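Local coordinates for acetyl xylan esterase (Paenibacillus sp. R4, PDB 6AGQ), which hydrolyses acetyl esters as a cold-active acetyl xylan esterase of the alpha/beta-hydrolase clan, probably removing acetyl groups from xylan, at residues 267-272 with 296-301; 144-149 with 244-249; 74-79 with 171-176; 66-71 with 119-124. All coordinates share one frame; numbering follows the deposited sequence.

Interaction 1: 267-272 with 296-301; sequences LMAITL and RLYHDY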
# COMPACT_ATOMS: atom_id res chain seq x y z
N LEU A 267 -24.62 -26.41 -8.09
CA LEU A 267 -23.19 -26.37 -8.44
C LEU A 267 -22.68 -25.08 -7.88
O LEU A 267 -22.98 -23.98 -8.44
CB LEU A 267 -22.94 -26.35 -9.95
CG LEU A 267 -21.47 -26.15 -10.41
CD1 LEU A 267 -20.62 -27.35 -10.04
CD2 LEU A 267 -21.31 -25.93 -11.89
N MET A 268 -21.90 -25.19 -6.82
CA MET A 268 -21.23 -24.07 -6.21
C MET A 268 -19.72 -23.93 -6.50
O MET A 268 -18.99 -24.86 -6.28
CB MET A 268 -21.47 -24.12 -4.71
CG MET A 268 -21.04 -22.80 -4.07
SD MET A 268 -21.24 -22.64 -2.31
CE MET A 268 -23.02 -22.88 -2.07
N ALA A 269 -19.29 -22.74 -6.90
CA ALA A 269 -17.89 -22.32 -6.89
C ALA A 269 -17.45 -21.66 -5.58
O ALA A 269 -18.11 -20.74 -5.06
CB ALA A 269 -17.64 -21.29 -8.01
N ILE A 270 -16.30 -22.10 -5.06
CA ILE A 270 -15.71 -21.46 -3.87
C ILE A 270 -14.25 -21.19 -4.17
O ILE A 270 -13.55 -22.03 -4.75
CB ILE A 270 -15.84 -22.38 -2.67
CG1 ILE A 270 -17.31 -22.74 -2.45
CG2 ILE A 270 -15.18 -21.77 -1.42
CD1 ILE A 270 -17.58 -23.73 -1.32
N THR A 271 -13.80 -20.02 -3.79
CA THR A 271 -12.45 -19.60 -4.07
C THR A 271 -11.77 -19.47 -2.73
O THR A 271 -12.24 -18.74 -1.85
CB THR A 271 -12.47 -18.24 -4.84
OG1 THR A 271 -13.44 -17.38 -4.28
CG2 THR A 271 -12.88 -18.49 -6.34
N LEU A 272 -10.67 -20.19 -2.55
CA LEU A 272 -10.10 -20.38 -1.21
C LEU A 272 -9.33 -19.20 -0.66
O LEU A 272 -9.09 -19.17 0.51
CB LEU A 272 -9.20 -21.61 -1.16
CG LEU A 272 -9.88 -22.98 -1.20
CD1 LEU A 272 -8.85 -24.07 -0.90
CD2 LEU A 272 -11.05 -23.11 -0.24
N ARG A 296 -16.97 -26.63 -7.02
CA ARG A 296 -15.65 -26.45 -7.65
C ARG A 296 -14.79 -25.58 -6.70
O ARG A 296 -15.17 -24.47 -6.39
CB ARG A 296 -15.78 -25.79 -9.01
CG ARG A 296 -16.61 -26.51 -10.06
CD ARG A 296 -16.02 -27.85 -10.52
NE ARG A 296 -16.90 -28.61 -11.42
CZ ARG A 296 -17.81 -29.52 -11.06
NH1 ARG A 296 -17.99 -29.85 -9.77
NH2 ARG A 296 -18.56 -30.14 -11.99
N LEU A 297 -13.64 -26.08 -6.26
CA LEU A 297 -12.68 -25.37 -5.37
C LEU A 297 -11.53 -24.85 -6.19
O LEU A 297 -10.76 -25.62 -6.75
CB LEU A 297 -12.14 -26.33 -4.32
CG LEU A 297 -13.19 -27.21 -3.62
CD1 LEU A 297 -12.54 -28.36 -2.85
CD2 LEU A 297 -13.98 -26.32 -2.70
N TYR A 298 -11.46 -23.54 -6.35
CA TYR A 298 -10.36 -22.85 -7.00
C TYR A 298 -9.38 -22.40 -5.90
O TYR A 298 -9.57 -21.36 -5.24
CB TYR A 298 -10.91 -21.73 -7.89
CG TYR A 298 -11.88 -22.28 -8.91
CD1 TYR A 298 -11.49 -23.30 -9.78
CD2 TYR A 298 -13.19 -21.80 -9.03
CE1 TYR A 298 -12.36 -23.85 -10.73
CE2 TYR A 298 -14.07 -22.34 -10.00
CZ TYR A 298 -13.65 -23.37 -10.84
OH TYR A 298 -14.49 -23.95 -11.76
N HIS A 299 -8.33 -23.20 -5.70
CA HIS A 299 -7.39 -23.01 -4.56
C HIS A 299 -6.65 -21.63 -4.46
O HIS A 299 -6.55 -21.06 -3.35
CB HIS A 299 -6.37 -24.17 -4.48
CG HIS A 299 -6.98 -25.52 -4.22
ND1 HIS A 299 -7.78 -26.18 -5.15
CD2 HIS A 299 -6.91 -26.34 -3.15
CE1 HIS A 299 -8.18 -27.35 -4.65
NE2 HIS A 299 -7.67 -27.47 -3.43
N ASP A 300 -6.19 -21.10 -5.60
CA ASP A 300 -5.34 -19.88 -5.66
C ASP A 300 -6.03 -18.60 -6.18
O ASP A 300 -5.37 -17.65 -6.64
CB ASP A 300 -4.12 -20.18 -6.55
CG ASP A 300 -3.52 -21.53 -6.23
OD1 ASP A 300 -2.99 -21.61 -5.10
OD2 ASP A 300 -3.66 -22.50 -7.05
N TYR A 301 -7.35 -18.59 -6.11
CA TYR A 301 -8.14 -17.46 -6.59
C TYR A 301 -8.85 -16.80 -5.39
O TYR A 301 -9.29 -17.47 -4.43
CB TYR A 301 -9.17 -17.93 -7.65
CG TYR A 301 -8.55 -18.08 -9.02
CD1 TYR A 301 -7.90 -19.27 -9.38
CD2 TYR A 301 -8.58 -17.02 -9.95
CE1 TYR A 301 -7.30 -19.40 -10.64
CE2 TYR A 301 -7.98 -17.15 -11.18
CZ TYR A 301 -7.33 -18.32 -11.51
OH TYR A 301 -6.75 -18.47 -12.73
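R296 N donates to M268 O at 2.8 Å, the shortest of four backbone hydrogen bonds joining the parallel strands 265-271 and 293-298 at one margin of the alpha/beta-hydrolase sheet. Helix 279-286 makes the connection between them, a beta-alpha-beta crossover. I270 works both ways, its N giving to R296 O at 2.9 Å and its O taking Y298 N at 3.0 Å. The last bond, L272 N to Y298 O, falls just where the first strand gives way to loop. Beside the backbone, L267 CD1 sits 3.6 Å above the centre of one face of the R296 guanidinium, the two side chains crossing at about a right angle; R296 NH2 also forms a salt bridge with E294. An alanine at R296 would probably uncover L267 CD1 and leave the E294 carboxylate without this partner. T271 CG2 touches both Y298 CB and Y301 CB, at 4.1 and 4.0 Å. The hydroxyl ends of those tyrosines bond to H309 and to R234 O of the second subunit. The H299 ring stacks on H240 of that subunit, while its own CD2 lies 3.7 Å from L272 CD1.

Interaction 2: 144-149 with 244-249; sequences LGILDP and EQVYRT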
# COMPACT_ATOMS: atom_id res chain seq x y z
N LEU A 144 -29.68 -0.53 5.34
CA LEU A 144 -31.00 0.11 5.23
C LEU A 144 -32.07 -0.78 5.83
O LEU A 144 -32.23 -1.93 5.40
CB LEU A 144 -31.33 0.45 3.82
CG LEU A 144 -30.37 1.45 3.20
CD1 LEU A 144 -30.67 1.47 1.73
CD2 LEU A 144 -30.57 2.83 3.83
N GLY A 145 -32.72 -0.26 6.88
CA GLY A 145 -33.78 -1.00 7.60
C GLY A 145 -33.28 -2.17 8.41
O GLY A 145 -34.03 -3.12 8.68
N ILE A 146 -32.02 -2.11 8.84
CA ILE A 146 -31.37 -3.25 9.49
C ILE A 146 -31.93 -3.66 10.85
O ILE A 146 -31.76 -4.83 11.26
CB ILE A 146 -29.85 -3.11 9.57
CG1 ILE A 146 -29.20 -4.50 9.73
CG2 ILE A 146 -29.43 -2.11 10.64
CD1 ILE A 146 -27.73 -4.47 9.38
N LEU A 147 -32.63 -2.74 11.52
CA LEU A 147 -33.29 -3.06 12.79
C LEU A 147 -34.62 -3.81 12.78
O LEU A 147 -35.07 -4.25 13.83
CB LEU A 147 -33.37 -1.81 13.65
CG LEU A 147 -31.97 -1.28 14.00
CD1 LEU A 147 -32.11 0.01 14.81
CD2 LEU A 147 -31.10 -2.31 14.74
N ASP A 148 -35.23 -4.01 11.61
CA ASP A 148 -36.47 -4.76 11.51
C ASP A 148 -36.53 -5.50 10.16
O ASP A 148 -36.50 -4.85 9.14
CB ASP A 148 -37.64 -3.76 11.63
CG ASP A 148 -39.05 -4.43 11.53
OD1 ASP A 148 -39.20 -5.69 11.58
OD2 ASP A 148 -40.03 -3.65 11.41
N PRO A 149 -36.68 -6.85 10.16
CA PRO A 149 -36.69 -7.55 8.87
C PRO A 149 -37.85 -7.13 7.93
O PRO A 149 -37.70 -7.25 6.74
CB PRO A 149 -36.80 -9.04 9.24
CG PRO A 149 -37.25 -9.07 10.65
CD PRO A 149 -36.79 -7.80 11.29
N GLU A 244 -28.04 -8.08 18.91
CA GLU A 244 -28.99 -9.20 18.84
C GLU A 244 -30.07 -8.93 17.77
O GLU A 244 -30.25 -9.70 16.88
CB GLU A 244 -29.61 -9.45 20.23
CG GLU A 244 -30.26 -10.82 20.40
CD GLU A 244 -31.23 -10.90 21.59
OE1 GLU A 244 -32.43 -11.11 21.34
OE2 GLU A 244 -30.81 -10.73 22.77
N GLN A 245 -30.72 -7.79 17.85
CA GLN A 245 -31.59 -7.32 16.78
C GLN A 245 -30.88 -7.27 15.42
O GLN A 245 -31.44 -7.75 14.43
CB GLN A 245 -32.24 -5.97 17.14
CG GLN A 245 -33.38 -5.51 16.23
CD GLN A 245 -34.43 -6.58 15.97
OE1 GLN A 245 -35.15 -6.95 16.89
NE2 GLN A 245 -34.50 -7.10 14.71
N VAL A 246 -29.66 -6.77 15.34
CA VAL A 246 -28.98 -6.71 14.03
C VAL A 246 -28.87 -8.11 13.39
O VAL A 246 -29.33 -8.28 12.26
CB VAL A 246 -27.62 -6.01 14.09
CG1 VAL A 246 -26.86 -6.17 12.79
CG2 VAL A 246 -27.78 -4.53 14.38
N TYR A 247 -28.39 -9.13 14.12
CA TYR A 247 -28.19 -10.46 13.54
C TYR A 247 -29.49 -11.25 13.45
O TYR A 247 -29.59 -12.14 12.59
CB TYR A 247 -27.08 -11.25 14.26
CG TYR A 247 -25.71 -10.60 14.03
CD1 TYR A 247 -25.14 -10.55 12.76
CD2 TYR A 247 -25.02 -9.98 15.06
CE1 TYR A 247 -23.92 -9.94 12.52
CE2 TYR A 247 -23.79 -9.36 14.82
CZ TYR A 247 -23.24 -9.37 13.58
OH TYR A 247 -22.03 -8.74 13.33
N ARG A 248 -30.47 -10.98 14.29
CA ARG A 248 -31.79 -11.59 14.08
C ARG A 248 -32.47 -11.02 12.81
O ARG A 248 -33.05 -11.77 12.07
CB ARG A 248 -32.68 -11.47 15.31
CG ARG A 248 -34.16 -11.77 15.03
CD ARG A 248 -34.95 -11.88 16.30
NE ARG A 248 -35.06 -10.57 16.97
CZ ARG A 248 -34.41 -10.20 18.08
NH1 ARG A 248 -34.61 -8.97 18.57
NH2 ARG A 248 -33.58 -11.03 18.72
N THR A 249 -32.36 -9.72 12.53
CA THR A 249 -32.81 -9.15 11.22
C THR A 249 -32.18 -9.92 10.07
O THR A 249 -32.88 -10.36 9.18
CB THR A 249 -32.47 -7.66 11.06
OG1 THR A 249 -33.18 -6.92 12.03
CG2 THR A 249 -32.82 -7.07 9.66
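Q245 leaves its helix toward L147, and its CB carries a CG placed anti to the backbone N (chi1 -168°). That CG comes 3.2 Å from L147 O, and the chain bends at chi2, which keeps CD at 3.2 Å from the same oxygen. At the tip, NE2 is 3.0 Å from L147 O but at a poor angle, and its hydrogen bond goes instead to T249 OG1, one helical turn on and in the plane of the Q245 amide. OE1 accepts from R248 NH1 at 2.7 Å. T249 OG1 passes the chain on, donating to I146 O at 2.6 Å. Helix 243-251 thus packs on a type I beta turn, G145 to D148, within the long excursion between strand 114-118 and helix 153-170 of the alpha/beta-hydrolase fold. An alanine at Q245 would probably leave T249 OG1 without this donor and R248 NH1 without this acceptor. Beyond the polar chain, V246 spreads its two methyls over the turn: CG1 meets I146 CD1 at 3.9 Å, and CG2 meets L147 CD2 at 4.0 Å. W232 of helix 226-236 packs against all three of these residues, and a bound zinc ion lies about 8 Å from the V246 side chain.

Interaction 3: 74-79 with 171-176; sequences YVTPKG and REEVDA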
# COMPACT_ATOMS: atom_id res chain seq x y z
N TYR A 74 -33.85 -9.77 -21.64
CA TYR A 74 -34.36 -11.11 -21.88
C TYR A 74 -33.88 -11.47 -23.29
O TYR A 74 -34.05 -10.70 -24.20
CB TYR A 74 -35.89 -11.14 -21.83
CG TYR A 74 -36.51 -12.48 -22.18
CD1 TYR A 74 -36.28 -13.60 -21.37
CD2 TYR A 74 -37.38 -12.61 -23.24
CE1 TYR A 74 -36.82 -14.83 -21.64
CE2 TYR A 74 -37.96 -13.87 -23.54
CZ TYR A 74 -37.66 -14.97 -22.73
OH TYR A 74 -38.20 -16.21 -22.98
N VAL A 75 -33.23 -12.60 -23.42
CA VAL A 75 -32.54 -13.02 -24.64
C VAL A 75 -33.00 -14.44 -24.97
O VAL A 75 -33.06 -15.34 -24.05
CB VAL A 75 -31.00 -12.98 -24.45
CG1 VAL A 75 -30.30 -13.46 -25.67
CG2 VAL A 75 -30.50 -11.56 -24.16
N THR A 76 -33.34 -14.67 -26.24
CA THR A 76 -33.64 -16.04 -26.75
C THR A 76 -32.98 -16.31 -28.11
O THR A 76 -32.69 -15.35 -28.87
CB THR A 76 -35.16 -16.33 -26.92
OG1 THR A 76 -35.62 -15.74 -28.11
CG2 THR A 76 -35.94 -15.75 -25.80
N PRO A 77 -32.73 -17.60 -28.42
CA PRO A 77 -32.35 -17.92 -29.80
C PRO A 77 -33.37 -17.32 -30.79
O PRO A 77 -34.55 -17.29 -30.48
CB PRO A 77 -32.42 -19.43 -29.85
CG PRO A 77 -32.50 -19.91 -28.43
CD PRO A 77 -33.14 -18.81 -27.68
N LYS A 78 -32.92 -16.77 -31.92
CA LYS A 78 -33.86 -16.19 -32.88
C LYS A 78 -34.73 -17.32 -33.46
O LYS A 78 -34.39 -18.51 -33.38
CB LYS A 78 -33.15 -15.43 -34.01
CG LYS A 78 -32.29 -16.31 -34.93
CD LYS A 78 -32.21 -15.73 -36.35
CE LYS A 78 -31.18 -16.44 -37.22
NZ LYS A 78 -31.35 -17.93 -37.18
N GLY A 79 -35.87 -16.94 -34.01
CA GLY A 79 -36.72 -17.86 -34.78
C GLY A 79 -37.88 -18.38 -33.96
O GLY A 79 -38.13 -17.89 -32.86
N ARG A 171 -43.50 -16.20 -19.94
CA ARG A 171 -43.15 -16.30 -21.38
C ARG A 171 -43.66 -17.62 -21.92
O ARG A 171 -43.41 -18.66 -21.35
CB ARG A 171 -41.63 -16.17 -21.64
CG ARG A 171 -40.96 -14.93 -21.02
CD ARG A 171 -41.52 -13.61 -21.58
NE ARG A 171 -42.63 -13.08 -20.78
CZ ARG A 171 -43.43 -12.06 -21.11
NH1 ARG A 171 -43.28 -11.41 -22.24
NH2 ARG A 171 -44.37 -11.67 -20.27
N GLU A 172 -44.39 -17.59 -23.02
CA GLU A 172 -45.02 -18.81 -23.52
C GLU A 172 -44.01 -19.82 -24.06
O GLU A 172 -44.18 -21.01 -23.89
CB GLU A 172 -46.12 -18.48 -24.53
CG GLU A 172 -47.30 -17.75 -23.87
CD GLU A 172 -48.17 -18.61 -22.91
OE1 GLU A 172 -48.15 -19.88 -22.96
OE2 GLU A 172 -48.90 -17.97 -22.11
N GLU A 173 -42.91 -19.33 -24.63
CA GLU A 173 -41.83 -20.20 -25.12
C GLU A 173 -41.04 -20.92 -24.01
O GLU A 173 -40.38 -21.93 -24.30
CB GLU A 173 -40.88 -19.42 -26.05
CG GLU A 173 -40.04 -18.32 -25.38
CD GLU A 173 -40.72 -16.93 -25.26
OE1 GLU A 173 -41.99 -16.82 -25.48
OE2 GLU A 173 -39.98 -15.94 -24.92
N VAL A 174 -41.10 -20.41 -22.77
CA VAL A 174 -40.30 -20.97 -21.70
C VAL A 174 -40.91 -22.25 -21.12
O VAL A 174 -42.11 -22.35 -20.94
CB VAL A 174 -40.01 -19.90 -20.61
CG1 VAL A 174 -39.51 -20.54 -19.33
CG2 VAL A 174 -38.94 -18.93 -21.16
N ASP A 175 -40.05 -23.25 -20.90
CA ASP A 175 -40.37 -24.48 -20.10
C ASP A 175 -40.07 -24.21 -18.60
O ASP A 175 -38.90 -24.14 -18.17
CB ASP A 175 -39.47 -25.62 -20.59
CG ASP A 175 -39.82 -26.98 -20.01
OD1 ASP A 175 -40.55 -27.07 -18.98
OD2 ASP A 175 -39.34 -27.98 -20.61
N ALA A 176 -41.14 -24.09 -17.82
CA ALA A 176 -41.09 -23.74 -16.41
C ALA A 176 -40.51 -24.88 -15.54
O ALA A 176 -40.01 -24.64 -14.43
CB ALA A 176 -42.50 -23.33 -15.93
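The backbones of T76 and E173 stay well apart, their CA atoms 9.3 Å from each other, so strand 69-77 and the type I beta turn from R171 to V174 meet through side chains alone. The turn follows helix 153-170, is closed by V174 N donating to R171 O, and leads into the short strand 174-175; strand 69-77 belongs to the central sheet of the alpha/beta-hydrolase fold. Y74 carries the contact. With CG anti to the backbone N (chi1 175°), the ring is swung toward the 171-176 segment, and the hydroxyl at its end donates to E173 OE2 at 2.6 Å. The two side chains reach toward each other tip to tip, yet the tyrosine oxygen arrives from above the carboxylate plane, 37° out of it. E173 OE2 lies in the ring plane at its edge, 3.2 Å from Y74 CE2.

The same hydroxyl is wrapped by carbon. R171 CG comes to 3.6 Å from Y74 OH, with the guanidinium plane turned 84° from the ring, and V174 CG2 reaches Y74 OH at 3.4 Å near the ring plane. The hydrogen bond to the carboxylate and these two aliphatic neighbours together hold the ring's tip in place. Y58 and V60 of strand 55-63 and A114 of strand 114-118 pack along the rest of Y74, while in strand 86-92 L86 packs on E173 and V88 on V174. T76 turns its OG1 to P77 O within its own strand, and the T76 and E173 side chains cross at about a right angle, with T76 CG2 4.1 Å from E173 OE2.

Interaction 4: 66-71 with 119-124; sequences DGTPIH and DVRGQG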
# COMPACT_ATOMS: atom_id res chain seq x y z
N ASP A 66 -43.62 -3.66 -4.37
CA ASP A 66 -43.95 -2.28 -3.99
C ASP A 66 -44.08 -1.30 -5.20
O ASP A 66 -44.11 -0.09 -5.04
CB ASP A 66 -42.97 -1.74 -2.89
CG ASP A 66 -41.53 -1.43 -3.45
OD1 ASP A 66 -41.23 -1.80 -4.62
OD2 ASP A 66 -40.69 -0.82 -2.72
N GLY A 67 -44.19 -1.80 -6.41
CA GLY A 67 -44.29 -0.91 -7.57
C GLY A 67 -43.00 -0.40 -8.20
O GLY A 67 -43.06 0.29 -9.20
N THR A 68 -41.82 -0.67 -7.64
CA THR A 68 -40.53 -0.31 -8.30
C THR A 68 -40.41 -0.99 -9.72
O THR A 68 -40.60 -2.18 -9.82
CB THR A 68 -39.35 -0.79 -7.43
OG1 THR A 68 -39.52 -0.38 -6.07
CG2 THR A 68 -38.03 -0.30 -7.94
N PRO A 69 -40.10 -0.24 -10.80
CA PRO A 69 -39.90 -0.85 -12.11
C PRO A 69 -38.55 -1.54 -12.20
O PRO A 69 -37.53 -0.86 -12.20
CB PRO A 69 -39.97 0.35 -13.10
CG PRO A 69 -39.64 1.55 -12.28
CD PRO A 69 -40.01 1.24 -10.85
N ILE A 70 -38.54 -2.87 -12.28
CA ILE A 70 -37.29 -3.62 -12.36
C ILE A 70 -36.93 -3.78 -13.81
O ILE A 70 -37.69 -4.34 -14.56
CB ILE A 70 -37.42 -5.02 -11.75
CG1 ILE A 70 -38.14 -5.00 -10.36
CG2 ILE A 70 -36.08 -5.71 -11.75
CD1 ILE A 70 -37.65 -3.97 -9.34
N HIS A 71 -35.77 -3.28 -14.22
CA HIS A 71 -35.29 -3.46 -15.60
C HIS A 71 -34.43 -4.69 -15.84
O HIS A 71 -33.72 -5.21 -14.97
CB HIS A 71 -34.54 -2.23 -16.07
CG HIS A 71 -35.37 -1.00 -16.02
ND1 HIS A 71 -35.60 -0.33 -14.84
CD2 HIS A 71 -36.10 -0.38 -16.97
CE1 HIS A 71 -36.40 0.70 -15.08
NE2 HIS A 71 -36.73 0.68 -16.36
N ASP A 119 -31.59 -5.91 -13.01
CA ASP A 119 -31.08 -4.98 -12.00
C ASP A 119 -31.59 -5.33 -10.57
O ASP A 119 -32.73 -5.67 -10.39
CB ASP A 119 -31.60 -3.62 -12.27
CG ASP A 119 -30.96 -2.89 -13.50
OD1 ASP A 119 -29.86 -3.27 -14.02
OD2 ASP A 119 -31.60 -1.88 -13.89
N VAL A 120 -30.74 -5.10 -9.57
CA VAL A 120 -31.06 -5.16 -8.15
C VAL A 120 -31.34 -3.70 -7.82
O VAL A 120 -30.58 -2.82 -8.17
CB VAL A 120 -29.87 -5.66 -7.29
CG1 VAL A 120 -30.20 -5.59 -5.80
CG2 VAL A 120 -29.47 -7.07 -7.68
N ARG A 121 -32.48 -3.48 -7.17
CA ARG A 121 -33.05 -2.18 -6.97
C ARG A 121 -32.14 -1.10 -6.30
O ARG A 121 -31.49 -1.33 -5.29
CB ARG A 121 -34.36 -2.35 -6.21
CG ARG A 121 -34.18 -3.03 -4.87
CD ARG A 121 -35.32 -2.70 -3.98
NE ARG A 121 -36.54 -3.20 -4.60
CZ ARG A 121 -37.75 -2.71 -4.36
NH1 ARG A 121 -38.80 -3.27 -4.95
NH2 ARG A 121 -37.90 -1.67 -3.52
N GLY A 122 -32.00 0.04 -6.95
CA GLY A 122 -31.18 1.07 -6.37
C GLY A 122 -29.70 0.95 -6.63
O GLY A 122 -28.98 1.83 -6.22
N GLN A 123 -29.22 -0.10 -7.29
CA GLN A 123 -27.79 -0.22 -7.49
C GLN A 123 -27.30 0.46 -8.79
O GLN A 123 -27.90 1.42 -9.21
CB GLN A 123 -27.33 -1.64 -7.30
CG GLN A 123 -27.71 -2.10 -5.90
CD GLN A 123 -27.15 -3.45 -5.53
OE1 GLN A 123 -26.34 -4.01 -6.26
NE2 GLN A 123 -27.59 -3.99 -4.41
N GLY A 124 -26.26 -0.02 -9.47
CA GLY A 124 -25.63 0.78 -10.50
C GLY A 124 -26.39 0.80 -11.80
O GLY A 124 -25.77 0.83 -12.86
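R121 grips D66 end-on with two nitrogens, NH1 to OD1 at 2.9 Å and NH2 to OD2 at 3.0 Å. The flat groups are not coplanar: the carboxylate is turned 37° from the guanidinium, whose plane nonetheless contains both bonds. D66 OD1 takes two more donors, T68 OG1 at 2.7 Å and, closing an Asx turn, T68 N at 3.3 Å. Three bonds on one oxygen hold the aspartate's rotation, and T68 is thereby set over a face of the guanidinium, with CG2 above its centre. T68 OG1 is also 3.2 Å from R121 NH1, but the angle is too poor for a bond. D129 and D160 form further salt bridges with R121, and this cluster of acids would probably keep the buried arginine charged.

Farther along, D119 N donates to H71 O at 3.0 Å, carrying the strand pairing a step past the end of strand 114-118. I70 CG2 packs on D119 O at 3.6 Å, and H71 CB faces D119 OD2, whose bond goes to T127. R121, G122 and Q123 match the RGQ signature of the carbohydrate esterase family 7, here in a type II turn from V120 to Q123. The contact lies between neighbours on several sides: helix 153-170 meets I70 and R121, helix 186-197 packs on V120, and strand 55-63 runs beside P69, I70 and H71.

How the interactions relate
Three of the contacts reach one sheet. Interactions 3 and 4 share strand 69-77, with segments adjoining in sequence and centres 23 Å apart, while interaction 1 lies across the sheet, its centre 30 Å from interaction 4 on the opposite side of the chain's centre. Interaction 2 stands off the sheet, its nearest atoms about 8 Å from interaction 4 and about 26 Å from interaction 3. Interaction 4 adjoins the probable active site: Q123 bonds to Q186, next to the serine of the likely nucleophile elbow. In this fold the catalytic acid and histidine typically follow the two strands paired in interaction 1.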